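Local atomic coordinates of THB11 (PDB entry 6TD7), a protein that binds heme in its truncated-hemoglobin domain, the part of a longer protein described here, takes cyanide at the heme iron and probably binds oxygen there. Residues K26-F31 with H52-Q57; R33-Y36 with Q40-K43; S62-P67 with K100-A105. All coordinates share one frame; numbering follows the deposited sequence. Where two conformers were deposited one is given.

Contact 1 of 3, residues K26-F31 with H52-Q57; sequences KVVELF and HLRAKQ. With HEM (protoporphyrin IX containing Fe), chain B; CYN (cyanide ion), chain C.
Gln57, Phe31, Val28 and Arg54 carry this contact, and no hydrogen bond joins the two segments. They meet by van der Waals packing, partly through the Gln57 amide. Gln57 NE2 lies 3.6 Å from Phe31 CE2, with the amide and ring planes 20° apart. At the other end of the amide, Gln57 OE1 sits 3.7 Å from Val28 CG1. The same methyl, Val28 CG1, meets Arg54 CG at 4.0 Å. These two side chains cross at about a right angle.

Towards the ligand, Gln57 CG stands anti to the backbone N (chi1 -168°) and the chain is extended beyond it, which brings NE2 alongside both Phe31 and the cyanide. Gln57 NE2 is 3.9 Å from cyanide N, a packing distance. Leu53 CG is nearer, 3.5 Å from cyanide N, and Leu53 CD1 lies 3.4 Å from heme C2A. Tyr32 OH is hydrogen-bonded to the cyanide. With an alanine in place of Gln57 the amide is gone, and Phe31 CE2 and Val28 CG1 would probably lose a neighbour.

The segments run at 133° to each other, their axes 11.3 Å apart. This is the B/E helix pair of the truncated 2-on-2 globin fold, which walls the distal heme pocket.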
loop_
_atom_site.group_PDB
_atom_site.type_symbol
_atom_site.label_atom_id
_atom_site.label_comp_id
_atom_site.label_asym_id
_atom_site.label_seq_id
_atom_site.Cartn_x
_atom_site.Cartn_y
_atom_site.Cartn_z
ATOM N N LYS A 26 -6.105 9.167 7.549
ATOM C CA LYS A 26 -6.774 9.797 6.415
ATOM C C LYS A 26 -6.074 9.488 5.097
ATOM O O LYS A 26 -6.740 9.374 4.060
ATOM C CB LYS A 26 -6.870 11.303 6.666
ATOM C CG LYS A 26 -7.848 11.627 7.790
ATOM C CD LYS A 26 -7.829 13.069 8.243
ATOM C CE LYS A 26 -8.912 13.277 9.309
ATOM N NZ LYS A 26 -8.720 14.492 10.154
ATOM N N VAL A 27 -4.749 9.331 5.111
ATOM C CA VAL A 27 -4.034 8.894 3.911
ATOM C C VAL A 27 -4.547 7.530 3.459
ATOM O O VAL A 27 -4.883 7.331 2.284
ATOM C CB VAL A 27 -2.518 8.858 4.174
ATOM C CG1 VAL A 27 -1.798 8.094 3.069
ATOM C CG2 VAL A 27 -1.954 10.267 4.298
ATOM N N VAL A 28 -4.602 6.566 4.382
ATOM C CA VAL A 28 -5.032 5.217 4.022
ATOM C C VAL A 28 -6.474 5.225 3.533
ATOM O O VAL A 28 -6.826 4.523 2.578
ATOM C CB VAL A 28 -4.858 4.258 5.214
ATOM C CG1 VAL A 28 -5.352 2.855 4.846
ATOM C CG2 VAL A 28 -3.415 4.220 5.651
ATOM N N GLU A 29 -7.340 6.008 4.179
ATOM C CA GLU A 29 -8.742 6.021 3.769
ATOM C C GLU A 29 -8.900 6.630 2.382
ATOM O O GLU A 29 -9.695 6.144 1.571
ATOM C CB GLU A 29 -9.584 6.772 4.799
ATOM C CG GLU A 29 -9.769 5.996 6.097
ATOM C CD GLU A 29 -10.373 6.822 7.219
ATOM O OE1 GLU A 29 -10.468 8.060 7.080
ATOM O OE2 GLU A 29 -10.748 6.225 8.249
ATOM N N LEU A 30 -8.146 7.691 2.091
ATOM C CA LEU A 30 -8.180 8.274 0.753
ATOM C C LEU A 30 -7.583 7.320 -0.273
ATOM O O LEU A 30 -8.118 7.174 -1.380
ATOM C CB LEU A 30 -7.427 9.601 0.785
ATOM C CG LEU A 30 -7.351 10.483 -0.453
ATOM C CD1 LEU A 30 -8.725 10.695 -1.056
ATOM C CD2 LEU A 30 -6.707 11.807 -0.042
ATOM N N PHE A 31 -6.470 6.674 0.076
ATOM C CA PHE A 31 -5.907 5.617 -0.763
ATOM C C PHE A 31 -6.975 4.610 -1.166
ATOM O O PHE A 31 -7.140 4.305 -2.354
ATOM C CB PHE A 31 -4.756 4.941 -0.008
ATOM C CG PHE A 31 -4.298 3.636 -0.606
ATOM C CD1 PHE A 31 -3.578 3.606 -1.790
ATOM C CD2 PHE A 31 -4.564 2.436 0.040
ATOM C CE1 PHE A 31 -3.149 2.399 -2.330
ATOM C CE2 PHE A 31 -4.137 1.226 -0.492
ATOM C CZ PHE A 31 -3.430 1.206 -1.676
ATOM N N HIS A 52 -12.375 -4.635 5.856
ATOM C CA HIS A 52 -11.563 -5.807 6.156
ATOM C C HIS A 52 -10.187 -5.683 5.522
ATOM O O HIS A 52 -9.173 -6.024 6.141
ATOM C CB HIS A 52 -12.276 -7.063 5.667
ATOM C CG HIS A 52 -11.544 -8.326 5.986
ATOM N ND1 HIS A 52 -11.500 -8.856 7.257
ATOM C CD2 HIS A 52 -10.813 -9.155 5.205
ATOM C CE1 HIS A 52 -10.778 -9.963 7.244
ATOM N NE2 HIS A 52 -10.348 -10.165 6.012
ATOM N N LEU A 53 -10.136 -5.178 4.291
ATOM C CA LEU A 53 -8.865 -5.024 3.595
ATOM C C LEU A 53 -7.959 -4.049 4.332
ATOM O O LEU A 53 -6.772 -4.324 4.545
ATOM C CB LEU A 53 -9.136 -4.554 2.173
ATOM C CG LEU A 53 -7.965 -4.579 1.203
ATOM C CD1 LEU A 53 -7.345 -5.962 1.187
ATOM C CD2 LEU A 53 -8.448 -4.165 -0.186
ATOM N N ARG A 54 -8.498 -2.898 4.734
ATOM C CA ARG A 54 -7.703 -1.950 5.508
ATOM C C ARG A 54 -7.201 -2.587 6.798
ATOM O O ARG A 54 -6.045 -2.390 7.189
ATOM C CB ARG A 54 -8.527 -0.693 5.798
ATOM C CG ARG A 54 -7.839 0.358 6.680
ATOM C CD ARG A 54 -8.050 0.113 8.174
ATOM N NE ARG A 54 -9.429 -0.256 8.474
ATOM C CZ ARG A 54 -9.841 -0.755 9.634
ATOM N NH1 ARG A 54 -8.982 -0.941 10.629
ATOM N NH2 ARG A 54 -11.117 -1.071 9.793
ATOM N N ALA A 55 -8.056 -3.360 7.470
ATOM C CA ALA A 55 -7.621 -4.048 8.683
ATOM C C ALA A 55 -6.435 -4.960 8.393
ATOM O O ALA A 55 -5.436 -4.950 9.120
ATOM C CB ALA A 55 -8.783 -4.844 9.278
ATOM N N LYS A 56 -6.530 -5.756 7.322
ATOM C CA LYS A 56 -5.460 -6.694 6.994
ATOM C C LYS A 56 -4.160 -5.977 6.646
ATOM O O LYS A 56 -3.072 -6.506 6.904
ATOM C CB LYS A 56 -5.879 -7.588 5.824
ATOM C CG LYS A 56 -6.967 -8.614 6.136
ATOM C CD LYS A 56 -6.699 -9.386 7.431
ATOM C CE LYS A 56 -5.296 -9.996 7.484
ATOM N NZ LYS A 56 -4.952 -10.468 8.861
ATOM N N GLN A 57 -4.255 -4.790 6.035
ATOM C CA GLN A 57 -3.105 -3.999 5.610
ATOM C C GLN A 57 -2.490 -3.196 6.749
ATOM O O GLN A 57 -1.405 -2.630 6.572
ATOM C CB GLN A 57 -3.540 -3.046 4.478
ATOM C CG GLN A 57 -2.413 -2.343 3.720
ATOM C CD GLN A 57 -2.816 -0.976 3.159
ATOM O OE1 GLN A 57 -3.487 -0.183 3.823
ATOM N NE2 GLN A 57 -2.390 -0.699 1.934
HETATM C CHA HEM B . -3.621 -7.603 0.966
HETATM C CHB HEM B . -5.404 -6.253 -3.371
HETATM C CHC HEM B . -2.148 -2.668 -3.760
HETATM C CHD HEM B . -0.050 -4.297 0.367
HETATM C C1A HEM B . -4.426 -7.542 -0.158
HETATM C C2A HEM B . -5.618 -8.324 -0.455
HETATM C C3A HEM B . -6.083 -7.931 -1.645
HETATM C C4A HEM B . -5.222 -6.893 -2.159
HETATM C CMA HEM B . -7.333 -8.469 -2.371
HETATM C CAA HEM B . -6.285 -9.407 0.426
HETATM C CBA HEM B . -5.325 -10.522 0.802
HETATM C CGA HEM B . -5.965 -11.389 1.861
HETATM O O1A HEM B . -5.471 -12.528 2.059
HETATM O O2A HEM B . -6.956 -10.951 2.505
HETATM C C1B HEM B . -4.723 -5.140 -3.821
HETATM C C2B HEM B . -5.054 -4.365 -4.998
HETATM C C3B HEM B . -4.158 -3.380 -5.122
HETATM C C4B HEM B . -3.224 -3.486 -4.020
HETATM C CMB HEM B . -6.234 -4.643 -5.953
HETATM C CAB HEM B . -4.158 -2.322 -6.248
HETATM C CBB HEM B . -3.094 -1.555 -6.500
HETATM C C1C HEM B . -1.332 -2.811 -2.657
HETATM C C2C HEM B . -0.255 -1.914 -2.339
HETATM C C3C HEM B . 0.338 -2.351 -1.231
HETATM C C4C HEM B . -0.354 -3.540 -0.757
HETATM C CMC HEM B . 0.157 -0.683 -3.177
HETATM C CAC HEM B . 1.542 -1.644 -0.584
HETATM C CBC HEM B . 2.497 -2.372 -0.004
HETATM C C1D HEM B . -0.880 -5.258 0.926
HETATM C C2D HEM B . -0.781 -5.799 2.265
HETATM C C3D HEM B . -1.753 -6.708 2.422
HETATM C C4D HEM B . -2.529 -6.776 1.202
HETATM C CMD HEM B . 0.282 -5.386 3.305
HETATM C CAD HEM B . -2.065 -7.519 3.691
HETATM C CBD HEM B . -1.238 -8.781 3.833
HETATM C CGD HEM B . -1.613 -9.288 5.199
HETATM O O1D HEM B . -0.851 -9.029 6.167
HETATM O O2D HEM B . -2.695 -9.919 5.318
HETATM N NA HEM B . -4.221 -6.683 -1.227
HETATM N NB HEM B . -3.601 -4.572 -3.244
HETATM N NC HEM B . -1.376 -3.790 -1.665
HETATM N ND HEM B . -1.957 -5.879 0.313
HETATM FE FE HEM B . -2.777 -5.226 -1.405
HETATM C C CYN C . -4.035 -3.691 -0.395
HETATM N N CYN C . -4.848 -3.271 0.313
#

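Contact 2 of 3, residues R33-Y36 with Q40-K43; sequences RKLY and QLIK
Leu35 and Leu41 meet through their methyl groups, and Tyr36 and Ile42 form a second pair beside them. This is the short connection of the globin fold that leads from the end of helix 21-36 into the short helix 42-45. The backbones come close here, with Tyr36 CA and Ile42 CA 5.5 Å apart.

The leucines approach at a slant. Leu35 CD2 touches Leu41 CD1 at 3.5 Å. Leu41 CB points toward helix 21-36 and lies 3.8 Å from Leu35 O, packed against that carbonyl oxygen. Both leucines are buried and both touch the heme. Leu41 belongs to the heme pocket.

Tyr36 and Ile42 stand at about a right angle to one another. The CB of Tyr36 points away from segment 40-43, yet Tyr36 CD2 still meets Ile42 CD1 at 3.9 Å. The phenol end leads elsewhere: Tyr36 OH is hydrogen-bonded to Gln48 O. The connection is tied by Asp38 OD1, which is hydrogen-bonded to the backbone N of both Gln40 and Leu41.

Ile42 CG1 is anti to its own N (chi1 -162°) and CD1 bends back from there to the end of the helix. That methyl makes the closest approach between the two segments: Ile42 CD1 lies 3.2 Å from Tyr36 O.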
loop_
_atom_site.group_PDB
_atom_site.type_symbol
_atom_site.label_atom_id
_atom_site.label_comp_id
_atom_site.label_asym_id
_atom_site.label_seq_id
_atom_site.Cartn_x
_atom_site.Cartn_y
_atom_site.Cartn_z
ATOM N N ARG A 33 -10.243 4.938 -1.069
ATOM C CA ARG A 33 -11.273 5.576 -1.881
ATOM C C ARG A 33 -10.848 5.635 -3.346
ATOM O O ARG A 33 -11.637 5.319 -4.244
ATOM C CB ARG A 33 -11.574 6.971 -1.340
ATOM C CG ARG A 33 -13.014 7.410 -1.540
ATOM C CD ARG A 33 -13.524 8.207 -0.345
ATOM N NE ARG A 33 -12.811 9.473 -0.208
ATOM C CZ ARG A 33 -12.234 9.913 0.908
ATOM N NH1 ARG A 33 -12.282 9.211 2.031
ATOM N NH2 ARG A 33 -11.612 11.082 0.893
ATOM N N LYS A 34 -9.595 6.020 -3.603
ATOM C CA LYS A 34 -9.098 6.059 -4.973
ATOM C C LYS A 34 -9.065 4.669 -5.600
ATOM O O LYS A 34 -9.432 4.498 -6.768
ATOM C CB LYS A 34 -7.703 6.686 -4.996
ATOM C CG LYS A 34 -7.687 8.167 -4.662
ATOM C CD LYS A 34 -6.304 8.626 -4.217
ATOM C CE LYS A 34 -6.255 10.129 -4.003
ATOM N NZ LYS A 34 -6.285 10.883 -5.290
ATOM N N LEU A 35 -8.608 3.665 -4.841
ATOM C CA LEU A 35 -8.521 2.309 -5.371
ATOM C C LEU A 35 -9.869 1.827 -5.885
ATOM O O LEU A 35 -9.985 1.336 -7.013
ATOM C CB LEU A 35 -8.030 1.338 -4.296
ATOM C CG LEU A 35 -6.560 1.183 -3.918
ATOM C CD1 LEU A 35 -6.400 -0.159 -3.185
ATOM C CD2 LEU A 35 -5.619 1.261 -5.101
ATOM N N TYR A 36 -10.898 1.925 -5.040
ATOM C CA TYR A 36 -12.210 1.390 -5.378
ATOM C C TYR A 36 -12.907 2.207 -6.453
ATOM O O TYR A 36 -13.858 1.715 -7.067
ATOM C CB TYR A 36 -13.075 1.325 -4.117
ATOM C CG TYR A 36 -12.842 0.086 -3.281
ATOM C CD1 TYR A 36 -11.806 0.030 -2.359
ATOM C CD2 TYR A 36 -13.657 -1.030 -3.416
ATOM C CE1 TYR A 36 -11.588 -1.102 -1.596
ATOM C CE2 TYR A 36 -13.448 -2.165 -2.656
ATOM C CZ TYR A 36 -12.414 -2.193 -1.747
ATOM O OH TYR A 36 -12.205 -3.320 -0.993
ATOM N N GLN A 40 -9.922 -0.077 -13.517
ATOM C CA GLN A 40 -9.044 -1.224 -13.737
ATOM C C GLN A 40 -8.822 -2.021 -12.457
ATOM O O GLN A 40 -8.656 -3.245 -12.518
ATOM C CB GLN A 40 -7.701 -0.760 -14.316
ATOM C CG GLN A 40 -6.579 -1.808 -14.319
ATOM C CD GLN A 40 -6.807 -2.957 -15.296
ATOM O OE1 GLN A 40 -7.614 -2.853 -16.221
ATOM N NE2 GLN A 40 -6.081 -4.058 -15.096
ATOM N N LEU A 41 -8.821 -1.365 -11.298
ATOM C CA LEU A 41 -8.563 -2.061 -10.044
ATOM C C LEU A 41 -9.822 -2.639 -9.417
ATOM O O LEU A 41 -9.726 -3.581 -8.624
ATOM C CB LEU A 41 -7.888 -1.116 -9.047
ATOM C CG LEU A 41 -6.585 -0.490 -9.550
ATOM C CD1 LEU A 41 -5.985 0.406 -8.485
ATOM C CD2 LEU A 41 -5.588 -1.557 -9.986
ATOM N N ILE A 42 -10.996 -2.109 -9.758
ATOM C CA ILE A 42 -12.226 -2.610 -9.155
ATOM C C ILE A 42 -12.427 -4.085 -9.486
ATOM O O ILE A 42 -13.025 -4.829 -8.697
ATOM C CB ILE A 42 -13.409 -1.732 -9.617
ATOM C CG1 ILE A 42 -14.612 -1.920 -8.691
ATOM C CG2 ILE A 42 -13.764 -2.031 -11.071
ATOM C CD1 ILE A 42 -14.361 -1.487 -7.257
ATOM N N LYS A 43 -11.915 -4.538 -10.639
ATOM C CA LYS A 43 -11.942 -5.958 -10.972
ATOM C C LYS A 43 -11.450 -6.822 -9.821
ATOM O O LYS A 43 -11.901 -7.960 -9.649
ATOM C CB LYS A 43 -11.055 -6.248 -12.189
ATOM C CG LYS A 43 -11.170 -5.280 -13.349
ATOM C CD LYS A 43 -10.286 -5.728 -14.514
ATOM C CE LYS A 43 -10.179 -4.643 -15.575
ATOM N NZ LYS A 43 -9.714 -5.170 -16.889
#

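Contact 3 of 3, residues S62-P67 with K100-A105; sequences SWLFGP and KYFEEA
Glu104 OE1 receives Lys100 NZ at 2.6 Å, a salt bridge one turn apart on segment 100-105. The lysine comes to the syn side of the carboxylate, 22° out of its plane. Its other oxygen has a second lysine partner, Lys34. Two lysines thus hold the carboxylate and are likely to keep it charged.

Away from this pair, the contact is buried apolar packing where the E and G helices of the truncated globin fold face each other. The backbones stay well apart, with 12.1 Å between Leu64 CA and Phe102 CA. The Phe65 and Phe102 rings and Leu64 close the distance. Phe102 CG is anti to the backbone N (chi1 -163°), and the ring reaches out until its CZ fits against two residues. Phe102 CZ is 3.9 Å from Leu64 CD2. Phe65 comes from the opposite direction and the two rings meet at their edges, not over a face.

Val119 and Met123 of helix 113-123 pack on the same cluster. Phe65 is the first residue to leave the helical backbone, and Gly66 N bonds back to Trp63 O at 3.0 Å. In the ring pair, Phe65 CE2 lies in the plane of the Phe102 ring, 3.9 Å from Phe102 CZ.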
loop_
_atom_site.group_PDB
_atom_site.type_symbol
_atom_site.label_atom_id
_atom_site.label_comp_id
_atom_site.label_asym_id
_atom_site.label_seq_id
_atom_site.Cartn_x
_atom_site.Cartn_y
_atom_site.Cartn_z
ATOM N N SER A 62 1.517 0.323 9.628
ATOM C CA SER A 62 2.168 0.662 10.888
ATOM C C SER A 62 3.682 0.570 10.765
ATOM O O SER A 62 4.408 1.431 11.275
ATOM C CB SER A 62 1.663 -0.262 11.997
ATOM O OG SER A 62 2.254 0.047 13.248
ATOM N N TRP A 63 4.181 -0.482 10.106
ATOM C CA TRP A 63 5.609 -0.582 9.829
ATOM C C TRP A 63 6.072 0.549 8.918
ATOM O O TRP A 63 7.131 1.150 9.138
ATOM C CB TRP A 63 5.926 -1.934 9.182
ATOM C CG TRP A 63 7.274 -1.981 8.500
ATOM C CD1 TRP A 63 8.473 -2.253 9.086
ATOM C CD2 TRP A 63 7.553 -1.748 7.107
ATOM N NE1 TRP A 63 9.481 -2.205 8.156
ATOM C CE2 TRP A 63 8.944 -1.900 6.933
ATOM C CE3 TRP A 63 6.763 -1.432 5.995
ATOM C CZ2 TRP A 63 9.567 -1.738 5.691
ATOM C CZ3 TRP A 63 7.381 -1.275 4.759
ATOM C CH2 TRP A 63 8.769 -1.432 4.619
ATOM N N LEU A 64 5.275 0.855 7.895
ATOM C CA LEU A 64 5.699 1.796 6.865
ATOM C C LEU A 64 5.985 3.175 7.442
ATOM O O LEU A 64 6.971 3.818 7.064
ATOM C CB LEU A 64 4.625 1.885 5.785
ATOM C CG LEU A 64 4.875 2.852 4.633
ATOM C CD1 LEU A 64 6.001 2.375 3.757
ATOM C CD2 LEU A 64 3.596 2.996 3.835
ATOM N N PHE A 65 5.124 3.665 8.330
ATOM C CA PHE A 65 5.337 4.964 8.957
ATOM C C PHE A 65 6.082 4.854 10.279
ATOM O O PHE A 65 6.197 5.849 11.004
ATOM C CB PHE A 65 3.998 5.677 9.144
ATOM C CG PHE A 65 3.380 6.135 7.853
ATOM C CD1 PHE A 65 3.769 7.326 7.268
ATOM C CD2 PHE A 65 2.425 5.362 7.215
ATOM C CE1 PHE A 65 3.203 7.744 6.079
ATOM C CE2 PHE A 65 1.865 5.773 6.024
ATOM C CZ PHE A 65 2.251 6.965 5.458
ATOM N N GLY A 66 6.623 3.681 10.589
ATOM C CA GLY A 66 7.335 3.472 11.822
ATOM C C GLY A 66 8.807 3.796 11.701
ATOM O O GLY A 66 9.261 4.430 10.741
ATOM N N PRO A 67 9.584 3.365 12.687
ATOM C CA PRO A 67 11.032 3.603 12.670
ATOM C C PRO A 67 11.664 3.147 11.367
ATOM O O PRO A 67 11.206 2.178 10.744
ATOM C CB PRO A 67 11.532 2.763 13.855
ATOM C CG PRO A 67 10.377 2.733 14.794
ATOM C CD PRO A 67 9.142 2.706 13.929
ATOM N N LYS A 100 0.700 5.016 -7.225
ATOM C CA LYS A 100 0.304 6.369 -7.601
ATOM C C LYS A 100 -0.756 6.907 -6.648
ATOM O O LYS A 100 -0.669 8.046 -6.176
ATOM C CB LYS A 100 -0.211 6.375 -9.045
ATOM C CG LYS A 100 -0.685 7.735 -9.574
ATOM C CD LYS A 100 -2.098 7.659 -10.172
ATOM C CE LYS A 100 -2.218 8.446 -11.474
ATOM N NZ LYS A 100 -3.337 9.426 -11.437
ATOM N N TYR A 101 -1.765 6.088 -6.339
ATOM C CA TYR A 101 -2.867 6.546 -5.502
ATOM C C TYR A 101 -2.435 6.764 -4.055
ATOM O O TYR A 101 -2.949 7.671 -3.389
ATOM C CB TYR A 101 -4.014 5.542 -5.564
ATOM C CG TYR A 101 -4.783 5.573 -6.859
ATOM C CD1 TYR A 101 -5.066 6.774 -7.491
ATOM C CD2 TYR A 101 -5.230 4.401 -7.449
ATOM C CE1 TYR A 101 -5.774 6.807 -8.669
ATOM C CE2 TYR A 101 -5.939 4.424 -8.629
ATOM C CZ TYR A 101 -6.207 5.630 -9.236
ATOM O OH TYR A 101 -6.912 5.669 -10.414
ATOM N N PHE A 102 -1.514 5.949 -3.548
ATOM C CA PHE A 102 -1.011 6.185 -2.199
ATOM C C PHE A 102 -0.241 7.494 -2.146
ATOM O O PHE A 102 -0.376 8.272 -1.193
ATOM C CB PHE A 102 -0.131 5.021 -1.756
ATOM C CG PHE A 102 0.101 4.971 -0.280
ATOM C CD1 PHE A 102 1.137 5.686 0.294
ATOM C CD2 PHE A 102 -0.722 4.210 0.535
ATOM C CE1 PHE A 102 1.348 5.643 1.650
ATOM C CE2 PHE A 102 -0.513 4.159 1.893
ATOM C CZ PHE A 102 0.523 4.881 2.453
ATOM N N GLU A 103 0.557 7.763 -3.181
ATOM C CA GLU A 103 1.281 9.025 -3.267
ATOM C C GLU A 103 0.329 10.206 -3.405
ATOM O O GLU A 103 0.543 11.263 -2.798
ATOM C CB GLU A 103 2.247 8.973 -4.451
ATOM C CG GLU A 103 3.070 10.225 -4.663
ATOM C CD GLU A 103 3.802 10.210 -5.992
ATOM O OE1 GLU A 103 5.000 10.558 -6.020
ATOM O OE2 GLU A 103 3.179 9.841 -7.011
ATOM N N GLU A 104 -0.719 10.058 -4.225
ATOM C CA GLU A 104 -1.709 11.123 -4.362
ATOM C C GLU A 104 -2.382 11.424 -3.030
ATOM O O GLU A 104 -2.620 12.589 -2.692
ATOM C CB GLU A 104 -2.767 10.734 -5.399
ATOM C CG GLU A 104 -2.285 10.750 -6.835
ATOM C CD GLU A 104 -3.393 10.459 -7.836
ATOM O OE1 GLU A 104 -3.108 10.514 -9.049
ATOM O OE2 GLU A 104 -4.540 10.179 -7.421
ATOM N N ALA A 105 -2.723 10.376 -2.274
ATOM C CA ALA A 105 -3.344 10.568 -0.969
ATOM C C ALA A 105 -2.444 11.373 -0.039
ATOM O O ALA A 105 -2.915 12.278 0.657
ATOM C CB ALA A 105 -3.682 9.212 -0.347
#

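How the contacts relate
Contacts 1 and 2 share helix 21-36, and contacts 1 and 3 share helix 50-64. The centres of contacts 1 and 3 are about 10 Å apart. Phe31 and Phe102 join them through an edge-to-face ring pair, and Val27 O lies 3.5 Å from Ala105 CB. Contacts 1 and 2 meet where Leu53 CD2 is 3.9 Å from Tyr36 OH. Contacts 2 and 3 are farther apart, about 17 Å between centres, but Lys34 NZ reaches Glu104 OE2 at 2.8 Å. Contact 1 borders the cyanide through Gln57, and Leu53 of the same segment lines its pocket. The Leu35 side chain of contact 2 is about 5 Å from the cyanide, that of Phe102 about 9 Å.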